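Local atomic coordinates of TRAP-T family transporter, DctP (Periplasmic binding) subunit (Sulfitobacter sp. NAS-14.1, PDB entry 4PF8), a protein that binds beta-D-galacturonate and probably delivers such sugar acids to a TRAP-type membrane transporter as its periplasmic solute-binding subunit. Residues Thr99-Val107 with Phe296-Tyr307; Ala137-Ala145 with Gly258-Trp269. One frame throughout, in Å; residues are numbered along the deposited sequence. Where two conformers were deposited one is given.

Interaction 1. Residues Thr99-Val107 with Phe296-Tyr307; sequences TNVVSLPFV and FQEAMVPVYEKY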
loop_
_atom_site.group_PDB
_atom_site.type_symbol
_atom_site.label_atom_id
_atom_site.label_comp_id
_atom_site.label_asym_id
_atom_site.label_seq_id
_atom_site.Cartn_x
_atom_site.Cartn_y
_atom_site.Cartn_z
ATOM N N THR A 99 -11.402 5.954 0.214
ATOM C CA THR A 99 -9.971 5.725 0.209
ATOM C C THR A 99 -9.373 5.787 -1.195
ATOM O O THR A 99 -8.173 5.775 -1.317
ATOM C CB THR A 99 -9.556 4.391 0.868
ATOM O OG1 THR A 99 -10.071 3.287 0.111
ATOM C CG2 THR A 99 -10.052 4.339 2.296
ATOM N N ASN A 100 -10.194 5.857 -2.241
ATOM C CA ASN A 100 -9.617 5.985 -3.582
ATOM C C ASN A 100 -8.735 7.207 -3.724
ATOM O O ASN A 100 -7.821 7.215 -4.522
ATOM C CB ASN A 100 -10.695 6.001 -4.667
ATOM C CG ASN A 100 -11.260 4.641 -4.930
ATOM O OD1 ASN A 100 -10.537 3.732 -5.323
ATOM N ND2 ASN A 100 -12.552 4.477 -4.694
ATOM N N VAL A 101 -9.006 8.243 -2.937
ATOM C CA VAL A 101 -8.272 9.500 -3.070
ATOM C C VAL A 101 -6.757 9.360 -2.885
ATOM O O VAL A 101 -5.999 10.121 -3.465
ATOM C CB VAL A 101 -8.813 10.580 -2.105
ATOM C CG1 VAL A 101 -10.287 10.843 -2.379
ATOM C CG2 VAL A 101 -8.585 10.177 -0.646
ATOM N N VAL A 102 -6.304 8.410 -2.074
ATOM C CA VAL A 102 -4.863 8.235 -1.852
ATOM C C VAL A 102 -4.199 7.423 -2.953
ATOM O O VAL A 102 -2.972 7.354 -3.024
ATOM C CB VAL A 102 -4.524 7.585 -0.484
ATOM C CG1 VAL A 102 -5.138 8.388 0.625
ATOM C CG2 VAL A 102 -4.972 6.109 -0.451
ATOM N N SER A 103 -5.002 6.830 -3.826
ATOM C CA SER A 103 -4.491 6.077 -4.969
ATOM C C SER A 103 -4.403 6.904 -6.250
ATOM O O SER A 103 -4.121 6.378 -7.326
ATOM C CB SER A 103 -5.351 4.849 -5.214
ATOM O OG SER A 103 -5.099 3.899 -4.210
ATOM N N LEU A 104 -4.660 8.202 -6.136
ATOM C CA LEU A 104 -4.512 9.076 -7.290
ATOM C C LEU A 104 -3.032 9.366 -7.492
ATOM O O LEU A 104 -2.320 9.599 -6.543
ATOM C CB LEU A 104 -5.301 10.365 -7.055
ATOM C CG LEU A 104 -6.821 10.191 -7.147
ATOM C CD1 LEU A 104 -7.521 11.412 -6.599
ATOM C CD2 LEU A 104 -7.260 9.947 -8.591
ATOM N N PRO A 105 -2.564 9.333 -8.746
ATOM C CA PRO A 105 -1.133 9.504 -8.970
ATOM C C PRO A 105 -0.683 10.914 -8.584
ATOM O O PRO A 105 -1.364 11.890 -8.877
ATOM C CB PRO A 105 -0.959 9.273 -10.483
ATOM C CG PRO A 105 -2.317 9.212 -11.062
ATOM C CD PRO A 105 -3.316 8.968 -9.946
ATOM N N PHE A 106 0.453 10.979 -7.908
ATOM C CA PHE A 106 1.075 12.231 -7.496
ATOM C C PHE A 106 0.195 13.084 -6.587
ATOM O O PHE A 106 0.392 14.293 -6.496
ATOM C CB PHE A 106 1.513 13.041 -8.730
ATOM C CG PHE A 106 2.476 12.316 -9.626
ATOM C CD1 PHE A 106 3.790 12.116 -9.251
ATOM C CD2 PHE A 106 2.055 11.817 -10.849
ATOM C CE1 PHE A 106 4.698 11.459 -10.088
ATOM C CE2 PHE A 106 2.946 11.162 -11.666
ATOM C CZ PHE A 106 4.271 10.983 -11.282
ATOM N N VAL A 107 -0.762 12.470 -5.893
ATOM C CA VAL A 107 -1.676 13.244 -5.058
ATOM C C VAL A 107 -0.942 13.808 -3.832
ATOM O O VAL A 107 -1.270 14.899 -3.364
ATOM C CB VAL A 107 -2.954 12.422 -4.680
ATOM C CG1 VAL A 107 -2.672 11.409 -3.592
ATOM C CG2 VAL A 107 -4.087 13.345 -4.270
ATOM N N PHE A 296 5.173 12.972 -16.629
ATOM C CA PHE A 296 4.367 11.939 -16.003
ATOM C C PHE A 296 3.161 12.529 -15.305
ATOM O O PHE A 296 2.068 11.957 -15.378
ATOM C CB PHE A 296 5.196 11.100 -15.017
ATOM C CG PHE A 296 6.120 10.141 -15.701
ATOM C CD1 PHE A 296 5.682 8.901 -16.103
ATOM C CD2 PHE A 296 7.428 10.498 -15.953
ATOM C CE1 PHE A 296 6.540 8.034 -16.755
ATOM C CE2 PHE A 296 8.283 9.636 -16.592
ATOM C CZ PHE A 296 7.846 8.412 -16.991
ATOM N N GLN A 297 3.352 13.659 -14.632
ATOM C CA GLN A 297 2.248 14.304 -13.946
ATOM C C GLN A 297 1.171 14.716 -14.948
ATOM O O GLN A 297 -0.019 14.486 -14.717
ATOM C CB GLN A 297 2.739 15.500 -13.154
ATOM C CG GLN A 297 3.591 15.083 -11.972
ATOM C CD GLN A 297 4.156 16.270 -11.265
ATOM O OE1 GLN A 297 4.611 17.222 -11.905
ATOM N NE2 GLN A 297 4.111 16.245 -9.949
ATOM N N GLU A 298 1.584 15.309 -16.063
ATOM C CA GLU A 298 0.626 15.742 -17.082
ATOM C C GLU A 298 -0.115 14.553 -17.673
ATOM O O GLU A 298 -1.306 14.643 -17.971
ATOM C CB GLU A 298 1.334 16.519 -18.193
ATOM C CG GLU A 298 1.839 17.901 -17.792
ATOM C CD GLU A 298 2.346 18.707 -18.982
ATOM O OE1 GLU A 298 2.153 18.259 -20.136
ATOM O OE2 GLU A 298 2.934 19.791 -18.761
ATOM N N ALA A 299 0.590 13.439 -17.835
ATOM C CA ALA A 299 0.002 12.246 -18.425
ATOM C C ALA A 299 -1.106 11.693 -17.549
ATOM O O ALA A 299 -1.980 10.997 -18.059
ATOM C CB ALA A 299 1.054 11.187 -18.642
HETATM N N MSE A 300 -1.079 12.022 -16.256
HETATM C CA MSE A 300 -2.088 11.542 -15.301
HETATM C C MSE A 300 -3.302 12.406 -15.119
HETATM O O MSE A 300 -4.183 12.032 -14.349
HETATM C CB MSE A 300 -1.481 11.401 -13.910
HETATM C CG MSE A 300 -0.353 10.463 -13.853
HETATM SE SE MSE A 300 -0.869 8.658 -14.248
HETATM C CE MSE A 300 0.844 8.042 -13.519
ATOM N N VAL A 301 -3.371 13.548 -15.777
ATOM C CA VAL A 301 -4.543 14.397 -15.624
ATOM C C VAL A 301 -5.847 13.601 -15.863
ATOM O O VAL A 301 -6.817 13.749 -15.118
ATOM C CB VAL A 301 -4.459 15.635 -16.533
ATOM C CG1 VAL A 301 -5.825 16.313 -16.668
ATOM C CG2 VAL A 301 -3.406 16.603 -16.003
ATOM N N PRO A 302 -5.871 12.729 -16.885
ATOM C CA PRO A 302 -7.143 12.052 -17.180
ATOM C C PRO A 302 -7.654 11.127 -16.069
ATOM O O PRO A 302 -8.861 10.932 -15.934
ATOM C CB PRO A 302 -6.830 11.259 -18.456
ATOM C CG PRO A 302 -5.713 11.994 -19.100
ATOM C CD PRO A 302 -4.889 12.570 -17.970
ATOM N N VAL A 303 -6.746 10.589 -15.266
ATOM C CA VAL A 303 -7.126 9.732 -14.152
ATOM C C VAL A 303 -7.942 10.541 -13.150
ATOM O O VAL A 303 -8.923 10.046 -12.615
ATOM C CB VAL A 303 -5.883 9.151 -13.459
ATOM C CG1 VAL A 303 -6.282 8.338 -12.276
ATOM C CG2 VAL A 303 -5.076 8.315 -14.451
ATOM N N TYR A 304 -7.501 11.764 -12.870
ATOM C CA TYR A 304 -8.245 12.664 -11.978
ATOM C C TYR A 304 -9.584 13.043 -12.586
ATOM O O TYR A 304 -10.624 13.008 -11.919
ATOM C CB TYR A 304 -7.440 13.939 -11.725
ATOM C CG TYR A 304 -6.334 13.782 -10.688
ATOM C CD1 TYR A 304 -5.108 13.239 -11.031
ATOM C CD2 TYR A 304 -6.520 14.200 -9.380
ATOM C CE1 TYR A 304 -4.093 13.092 -10.092
ATOM C CE2 TYR A 304 -5.512 14.060 -8.437
ATOM C CZ TYR A 304 -4.298 13.521 -8.802
ATOM O OH TYR A 304 -3.297 13.385 -7.853
ATOM N N GLU A 305 -9.563 13.409 -13.862
ATOM C CA GLU A 305 -10.790 13.819 -14.532
ATOM C C GLU A 305 -11.815 12.695 -14.482
ATOM O O GLU A 305 -12.984 12.934 -14.215
ATOM C CB GLU A 305 -10.513 14.220 -15.980
ATOM C CG GLU A 305 -9.560 15.391 -16.118
ATOM C CD GLU A 305 -10.184 16.713 -15.726
ATOM O OE1 GLU A 305 -11.377 16.722 -15.349
ATOM O OE2 GLU A 305 -9.479 17.745 -15.804
ATOM N N LYS A 306 -11.364 11.473 -14.721
ATOM C CA LYS A 306 -12.251 10.322 -14.754
ATOM C C LYS A 306 -12.817 10.026 -13.374
ATOM O O LYS A 306 -14.010 9.829 -13.207
ATOM C CB LYS A 306 -11.509 9.085 -15.229
ATOM C CG LYS A 306 -12.460 7.920 -15.524
ATOM C CD LYS A 306 -11.724 6.615 -15.647
ATOM C CE LYS A 306 -10.517 6.733 -16.539
ATOM N NZ LYS A 306 -9.884 5.411 -16.661
ATOM N N TYR A 307 -11.933 9.975 -12.395
ATOM C CA TYR A 307 -12.369 9.674 -11.042
ATOM C C TYR A 307 -13.451 10.650 -10.603
ATOM O O TYR A 307 -14.515 10.259 -10.080
ATOM C CB TYR A 307 -11.177 9.702 -10.075
ATOM C CG TYR A 307 -11.641 9.384 -8.681
ATOM C CD1 TYR A 307 -12.183 8.138 -8.388
ATOM C CD2 TYR A 307 -11.597 10.337 -7.687
ATOM C CE1 TYR A 307 -12.657 7.846 -7.122
ATOM C CE2 TYR A 307 -12.074 10.054 -6.398
ATOM C CZ TYR A 307 -12.595 8.807 -6.131
ATOM O OH TYR A 307 -13.077 8.527 -4.861
HETATM O O HOH W 1 -14.873 6.805 -4.765
#

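Interaction 2. Residues Ala137-Ala145 with Gly258-Trp269; sequences ALGYYDAGA and GKNSTDLQRKLW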
loop_
_atom_site.group_PDB
_atom_site.type_symbol
_atom_site.label_atom_id
_atom_site.label_comp_id
_atom_site.label_asym_id
_atom_site.label_seq_id
_atom_site.Cartn_x
_atom_site.Cartn_y
_atom_site.Cartn_z
ATOM N N ALA A 137 -9.255 1.881 12.167
ATOM C CA ALA A 137 -7.878 2.255 11.847
ATOM C C ALA A 137 -7.075 2.539 13.118
ATOM O O ALA A 137 -7.523 3.295 13.997
ATOM C CB ALA A 137 -7.874 3.491 10.945
ATOM N N LEU A 138 -5.920 1.904 13.256
ATOM C CA LEU A 138 -5.081 2.105 14.437
ATOM C C LEU A 138 -3.812 2.895 14.143
ATOM O O LEU A 138 -3.163 3.416 15.051
ATOM C CB LEU A 138 -4.691 0.768 15.048
ATOM C CG LEU A 138 -5.864 -0.111 15.493
ATOM C CD1 LEU A 138 -5.338 -1.449 15.971
ATOM C CD2 LEU A 138 -6.685 0.565 16.584
ATOM N N GLY A 139 -3.454 2.991 12.875
ATOM C CA GLY A 139 -2.287 3.744 12.490
ATOM C C GLY A 139 -2.005 3.567 11.025
ATOM O O GLY A 139 -2.457 2.611 10.407
ATOM N N TYR A 140 -1.284 4.523 10.458
ATOM C CA TYR A 140 -0.901 4.477 9.049
ATOM C C TYR A 140 0.588 4.183 8.871
ATOM O O TYR A 140 1.473 4.976 9.233
ATOM C CB TYR A 140 -1.332 5.780 8.331
ATOM C CG TYR A 140 -2.829 5.980 8.347
ATOM C CD1 TYR A 140 -3.668 5.111 7.642
ATOM C CD2 TYR A 140 -3.412 7.025 9.064
ATOM C CE1 TYR A 140 -5.037 5.258 7.678
ATOM C CE2 TYR A 140 -4.793 7.190 9.090
ATOM C CZ TYR A 140 -5.597 6.292 8.390
ATOM O OH TYR A 140 -6.974 6.439 8.410
ATOM N N TYR A 141 0.848 2.999 8.340
ATOM C CA TYR A 141 2.197 2.513 8.057
ATOM C C TYR A 141 2.702 3.086 6.736
ATOM O O TYR A 141 1.927 3.393 5.832
ATOM C CB TYR A 141 2.206 0.980 7.976
ATOM C CG TYR A 141 2.200 0.189 9.293
ATOM C CD1 TYR A 141 1.770 0.743 10.488
ATOM C CD2 TYR A 141 2.616 -1.132 9.309
ATOM C CE1 TYR A 141 1.772 -0.021 11.674
ATOM C CE2 TYR A 141 2.628 -1.881 10.465
ATOM C CZ TYR A 141 2.207 -1.333 11.639
ATOM O OH TYR A 141 2.217 -2.106 12.779
ATOM N N ASP A 142 4.015 3.245 6.651
ATOM C CA ASP A 142 4.704 3.784 5.480
ATOM C C ASP A 142 4.926 2.695 4.442
ATOM O O ASP A 142 5.347 1.593 4.771
ATOM C CB ASP A 142 6.060 4.313 5.965
ATOM C CG ASP A 142 6.752 5.263 4.992
ATOM O OD1 ASP A 142 6.393 5.351 3.795
ATOM O OD2 ASP A 142 7.714 5.933 5.476
ATOM N N ALA A 143 4.637 3.007 3.187
ATOM C CA ALA A 143 4.988 2.128 2.080
ATOM C C ALA A 143 5.727 2.912 0.996
ATOM O O ALA A 143 5.750 2.519 -0.176
ATOM C CB ALA A 143 3.769 1.446 1.509
ATOM N N GLY A 144 6.352 4.004 1.408
ATOM C CA GLY A 144 7.168 4.764 0.486
ATOM C C GLY A 144 6.416 5.143 -0.765
ATOM O O GLY A 144 5.238 5.410 -0.721
ATOM N N ALA A 145 7.144 5.230 -1.882
ATOM C CA ALA A 145 6.562 5.591 -3.182
ATOM C C ALA A 145 6.772 4.444 -4.150
ATOM O O ALA A 145 7.759 3.734 -4.068
ATOM C CB ALA A 145 7.227 6.848 -3.738
ATOM N N GLY A 258 -1.151 0.107 18.836
ATOM C CA GLY A 258 -1.203 0.429 17.412
ATOM C C GLY A 258 -0.328 1.620 17.097
ATOM O O GLY A 258 0.444 1.597 16.130
ATOM N N LYS A 259 -0.425 2.651 17.928
ATOM C CA LYS A 259 0.384 3.856 17.732
ATOM C C LYS A 259 1.864 3.551 17.893
ATOM O O LYS A 259 2.688 3.969 17.068
ATOM C CB LYS A 259 -0.044 4.945 18.715
ATOM C CG LYS A 259 0.562 6.304 18.424
ATOM C CD LYS A 259 1.671 6.629 19.389
ATOM C CE LYS A 259 2.090 8.099 19.260
ATOM N NZ LYS A 259 2.471 8.438 17.874
ATOM N N ASN A 260 2.227 2.809 18.931
ATOM C CA ASN A 260 3.625 2.449 19.133
ATOM C C ASN A 260 4.165 1.635 17.957
ATOM O O ASN A 260 5.302 1.825 17.530
ATOM C CB ASN A 260 3.805 1.678 20.452
ATOM C CG ASN A 260 3.619 2.555 21.667
ATOM O OD1 ASN A 260 3.826 3.762 21.616
ATOM N ND2 ASN A 260 3.236 1.941 22.774
ATOM N N SER A 261 3.341 0.735 17.420
ATOM C CA SER A 261 3.797 -0.140 16.337
ATOM C C SER A 261 3.956 0.641 15.037
ATOM O O SER A 261 4.786 0.294 14.211
ATOM C CB SER A 261 2.845 -1.316 16.161
ATOM O OG SER A 261 1.735 -0.969 15.392
ATOM N N THR A 262 3.166 1.698 14.884
ATOM C CA THR A 262 3.271 2.576 13.711
ATOM C C THR A 262 4.566 3.377 13.783
ATOM O O THR A 262 5.284 3.523 12.782
ATOM C CB THR A 262 2.058 3.516 13.618
ATOM O OG1 THR A 262 0.862 2.742 13.506
ATOM C CG2 THR A 262 2.150 4.431 12.409
ATOM N N ASP A 263 4.894 3.872 14.963
ATOM C CA ASP A 263 6.165 4.574 15.151
ATOM C C ASP A 263 7.334 3.651 14.810
ATOM O O ASP A 263 8.290 4.055 14.122
ATOM C CB ASP A 263 6.321 5.073 16.582
ATOM C CG ASP A 263 5.420 6.240 16.900
ATOM O OD1 ASP A 263 4.941 6.906 15.957
ATOM O OD2 ASP A 263 5.216 6.506 18.107
ATOM N N LEU A 264 7.254 2.408 15.282
ATOM C CA LEU A 264 8.299 1.426 15.022
ATOM C C LEU A 264 8.382 1.119 13.530
ATOM O O LEU A 264 9.468 1.160 12.945
ATOM C CB LEU A 264 8.055 0.132 15.811
ATOM C CG LEU A 264 8.976 -1.030 15.437
ATOM C CD1 LEU A 264 10.406 -0.705 15.814
ATOM C CD2 LEU A 264 8.524 -2.309 16.099
ATOM N N GLN A 265 7.246 0.835 12.895
ATOM C CA GLN A 265 7.277 0.460 11.492
ATOM C C GLN A 265 7.874 1.562 10.646
ATOM O O GLN A 265 8.610 1.281 9.703
ATOM C CB GLN A 265 5.891 0.112 10.969
ATOM C CG GLN A 265 5.947 -0.447 9.555
ATOM C CD GLN A 265 5.777 0.590 8.455
ATOM O OE1 GLN A 265 5.512 1.762 8.708
ATOM N NE2 GLN A 265 5.923 0.147 7.210
ATOM N N ARG A 266 7.524 2.805 10.948
ATOM C CA ARG A 266 8.013 3.926 10.143
ATOM C C ARG A 266 9.528 4.052 10.269
ATOM O O ARG A 266 10.225 4.369 9.279
ATOM C CB ARG A 266 7.310 5.219 10.545
ATOM C CG ARG A 266 5.856 5.257 10.110
ATOM C CD ARG A 266 5.182 6.505 10.628
ATOM N NE ARG A 266 3.803 6.620 10.168
ATOM C CZ ARG A 266 3.042 7.678 10.380
ATOM N NH1 ARG A 266 1.798 7.683 9.934
ATOM N NH2 ARG A 266 3.508 8.742 11.058
ATOM N N LYS A 267 10.049 3.780 11.461
ATOM C CA LYS A 267 11.492 3.837 11.683
ATOM C C LYS A 267 12.163 2.702 10.900
ATOM O O LYS A 267 13.161 2.921 10.210
ATOM C CB LYS A 267 11.814 3.787 13.189
ATOM C CG LYS A 267 13.173 3.204 13.565
ATOM C CD LYS A 267 13.219 2.861 15.065
ATOM C CE LYS A 267 14.397 1.946 15.412
ATOM N NZ LYS A 267 13.980 0.506 15.569
ATOM N N LEU A 268 11.579 1.513 10.954
ATOM C CA LEU A 268 12.132 0.374 10.241
ATOM C C LEU A 268 12.051 0.600 8.744
ATOM O O LEU A 268 12.946 0.179 7.996
ATOM C CB LEU A 268 11.388 -0.903 10.597
ATOM C CG LEU A 268 11.543 -1.380 12.046
ATOM C CD1 LEU A 268 10.700 -2.610 12.307
ATOM C CD2 LEU A 268 12.994 -1.656 12.402
ATOM N N TRP A 269 10.975 1.234 8.293
ATOM C CA TRP A 269 10.795 1.485 6.855
ATOM C C TRP A 269 11.952 2.297 6.261
ATOM O O TRP A 269 12.508 1.920 5.236
ATOM C CB TRP A 269 9.469 2.193 6.568
ATOM C CG TRP A 269 9.304 2.333 5.102
ATOM C CD1 TRP A 269 9.587 3.427 4.348
ATOM C CD2 TRP A 269 8.916 1.307 4.202
ATOM N NE1 TRP A 269 9.380 3.148 3.013
ATOM C CE2 TRP A 269 8.937 1.858 2.906
ATOM C CE3 TRP A 269 8.525 -0.017 4.373
ATOM C CZ2 TRP A 269 8.615 1.120 1.779
ATOM C CZ3 TRP A 269 8.160 -0.741 3.255
ATOM C CH2 TRP A 269 8.233 -0.177 1.976
#

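Interaction 1. Residues Thr99-Val107 with Phe296-Tyr307
Tyr304 reaches from its helix so that the edge of its ring meets the backbone of the 99-107 loop, and its hydroxyl gives a hydrogen bond of 2.6 Å from OH to Pro105 O. The donor sits well above the carbonyl plane, 40° out of it, so the oxygen is not met on a lone pair. Leu104 lies over one face of the same ring, with CD1 3.8 Å from Tyr304 CE2, while its other branch, CD2, packs against Val303 CG1. Pro105 lays its ring across the bent chain of the selenomethionine Met300, Pro105 CG to Met300 SE 3.5 Å, and Met177 of helix 172-179 touches both. Leu104 to Val107 form a type II beta turn, and this turn fits against the junction of helices 293-299 and 301-310, late in the chain of this family 7 solute-binding protein. Within the turn, Phe106 presents one ring face to Gln297, whose CG stands 3.8 Å from the ring centroid, nearly on the normal, in a CH-pi contact; Met300 CG comes to the ring edge. Tyr307, with CG anti to its backbone N (chi1 -180°), swings toward Asn100, Asn100 CB to Tyr307 OH 3.5 Å. A water joins Tyr307 OH to Asn100 ND2, while Asn100 OD1 is held by Asn171.

Interaction 2. Residues Ala137-Ala145 with Gly258-Trp269
Arg266 grips Tyr140 O side-on with two nitrogens, NH1 at 2.8 Å on a lone pair and NE nearly in line with the C=O bond. The oxygen lies close to the guanidinium plane; the remaining nitrogen, NH2, forms a salt bridge with Asp119, and Tyr115 adds a cation-pi contact. Next to it on the helix, the Gln265 amide pairs with the backbone of Asp142: OE1 accepts from Asp142 N at 2.9 Å, and NE2 gives to Asp142 O at 2.9 Å, a fairly straight bond at 165°. Two bonds to one residue fix the rotation of the amide, whose plane is nearly parallel to that of the Tyr141 ring. That ring has Gln265 CB over its centre, 3.8 Å from the centroid, and Thr262 OG1 at its edge. Tyr141 OH bonds to Ser261 OG at 2.9 Å, and Ser261 OG in turn donates a hydrogen bond to Gly258 O. A leucine in place of Tyr141 would probably leave Ser261 OG without its donor and Gln265 CB without a flat face to rest on. Further on, Trp269, its CG trans to the backbone N (chi1 -176°), turns one face to the loop: Ala143 CA and Asp142 O sit over it. Asp142 OD1 closes an Asx turn on Gly144 N at 2.7 Å, while OD2 bonds to Tyr115. Gly258 packs closely against Leu138, where a side chain would clash. Strand and helix run almost parallel, 6° apart and 7.0 Å between axes, placing the long helix 248-282 along an outermost strand of the five-stranded sheet, with a classic beta bulge at Leu138 and Gly139 opposite Leu236; the strand then leads into the galacturonate pocket of this solute-binding fold.

Overall arrangement
Both contacts are largely buried, yet they hold different elements: interaction 1 seats a loop turn on two short helices near the end of the chain, interaction 2 lays an edge strand and the loop after it along a long helix. In sequence, interaction 2 is nested inside the span closed by interaction 1; in space their centres lie about 24 Å apart, and their nearest atoms, about 7 Å apart, do not touch. Interaction 1 is mostly apolar, with one direct hydrogen bond and a water bridge, whereas interaction 2 mainly ties backbone polar atoms of the strand and loop to helix side chains, with aromatic packing alongside. Interaction 2 also runs closer to the sugar, with the Ala143 side chain about 5 Å from it, against about 13 Å for that of Asn100.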